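Local coordinates for insect group II chitinase (Ostrinia furnacalis, PDB 5Y2A), which catalyses the hydrolysis of chitin as the second catalytic domain of a GH18 chitinase, cleaving beta-1,4 links between N-acetylglucosamine units, at the interface of chains A and B. Sequence-based numbering; all coordinates share one arbitrary frame. Chains: chain A/B, insect group II chitinase.

The interface of chains A and B. Residues chain A 267, 271, 313-315; chain B 42, 44, 90.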
# COMPACT_ATOMS: atom_id res chain seq x y z
N TYR A 267 9.38 -14.78 0.83
CA TYR A 267 8.09 -14.93 0.18
C TYR A 267 7.15 -13.74 0.39
O TYR A 267 6.09 -13.70 -0.25
CB TYR A 267 7.39 -16.21 0.68
CG TYR A 267 7.03 -16.20 2.15
CD1 TYR A 267 5.82 -15.68 2.58
CD2 TYR A 267 7.91 -16.70 3.10
CE1 TYR A 267 5.49 -15.66 3.92
CE2 TYR A 267 7.57 -16.69 4.45
CZ TYR A 267 6.36 -16.17 4.85
OH TYR A 267 6.03 -16.15 6.19
N GLU A 271 5.83 -8.95 8.68
CA GLU A 271 4.64 -8.50 9.41
C GLU A 271 4.72 -7.01 9.70
O GLU A 271 5.79 -6.48 10.02
CB GLU A 271 4.52 -9.26 10.74
CG GLU A 271 4.20 -10.75 10.65
CD GLU A 271 2.77 -11.01 10.21
OE1 GLU A 271 1.86 -10.30 10.70
OE2 GLU A 271 2.55 -11.91 9.38
N ASP A 313 11.85 -15.95 14.32
CA ASP A 313 11.12 -16.93 13.50
C ASP A 313 11.54 -16.69 12.05
O ASP A 313 12.75 -16.61 11.78
CB ASP A 313 9.63 -16.82 13.78
CG ASP A 313 8.84 -17.93 13.12
OD1 ASP A 313 8.85 -19.07 13.62
OD2 ASP A 313 8.26 -17.67 12.04
N ASP A 314 10.60 -16.53 11.10
CA ASP A 314 10.94 -16.26 9.73
C ASP A 314 10.96 -14.76 9.39
O ASP A 314 10.98 -14.39 8.21
CB ASP A 314 10.00 -17.02 8.76
CG ASP A 314 8.56 -16.51 8.79
OD1 ASP A 314 8.21 -15.61 9.59
OD2 ASP A 314 7.75 -17.02 7.99
N GLN A 315 10.99 -13.91 10.42
CA GLN A 315 11.02 -12.46 10.21
C GLN A 315 12.46 -11.97 10.18
O GLN A 315 13.32 -12.49 10.90
CB GLN A 315 10.24 -11.74 11.30
CG GLN A 315 8.75 -12.08 11.37
CD GLN A 315 8.04 -11.75 10.07
OE1 GLN A 315 7.80 -10.59 9.76
NE2 GLN A 315 7.73 -12.78 9.29
N LEU B 42 -4.25 -11.75 11.78
CA LEU B 42 -3.90 -12.75 12.77
C LEU B 42 -2.52 -12.42 13.31
O LEU B 42 -1.55 -12.37 12.55
CB LEU B 42 -3.92 -14.16 12.16
CG LEU B 42 -3.71 -15.33 13.13
CD1 LEU B 42 -4.87 -15.50 14.09
CD2 LEU B 42 -3.45 -16.62 12.35
N LYS B 44 0.97 -12.91 14.49
CA LYS B 44 1.85 -14.02 14.16
C LYS B 44 2.30 -14.76 15.42
O LYS B 44 2.34 -16.00 15.44
CB LYS B 44 3.06 -13.52 13.37
CG LYS B 44 4.04 -14.61 12.99
CD LYS B 44 5.34 -14.04 12.47
CE LYS B 44 6.21 -15.14 11.87
NZ LYS B 44 5.60 -15.72 10.65
N LYS B 90 1.11 -18.79 9.20
CA LYS B 90 0.54 -18.50 10.51
C LYS B 90 -0.88 -19.05 10.66
O LYS B 90 -1.23 -19.58 11.73
CB LYS B 90 0.59 -17.00 10.83
CG LYS B 90 -0.18 -16.06 9.90
CD LYS B 90 -0.01 -14.62 10.43
CE LYS B 90 -0.67 -13.60 9.51
NZ LYS B 90 -0.52 -12.19 10.01
O HOH W 1 1.43 -10.40 13.21
O HOH W 2 3.94 -14.13 9.35
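The chain of B:Lys44 runs straight from CB, with CG anti to the backbone N (chi1 180°), crosses that of A:Asp314 at an angle and bends at its last torsion (chi4 66°) to turn the ammonium NZ onto the carboxylate. B:Lys44 NZ gives a hydrogen bond and salt bridge to A:Asp314 OD1 at 2.8 Å, on the syn side, 30° out of the carboxylate plane. From the opposite face, the amide NE2 of A:Gln315 donates to the same oxygen, while the phenol OH of A:Tyr267 grips A:Asp314 OD2 at 2.6 Å; donors to both oxygens hold the carboxylate against rotation. An alanine in place of A:Asp314 would probably leave B:Lys44 NZ without its short carboxylate partner, relying on the longer salt bridge to A:Asp313 OD2 (3.6 Å), and the A:Tyr267 hydroxyl without its acceptor. The aliphatic stretch of B:Lys44 passes A:Glu271; A:Glu271 CG lies 3.9 Å from B:Lys44 CD. A:Glu271 meets B:Lys90 tip to tip: B:Lys90 NZ straddles A:Glu271 OE1 and OE2, 3.1 Å from each, and is steadied by the carbonyl O of B:Leu42 at 2.7 Å. Waters link both A:Glu271 oxygens to B:Lys44, one through its backbone N, the other through NZ. In this contact, which may reflect crystal packing, A:Asp314 directly precedes strand 315-318, the backbone N of loop residue A:Glu271 bonds to OE1 of A:Gln315, the strand's first residue, and chain B supplies the end of strand 34-42, the following loop and the first turn of helix 90-95.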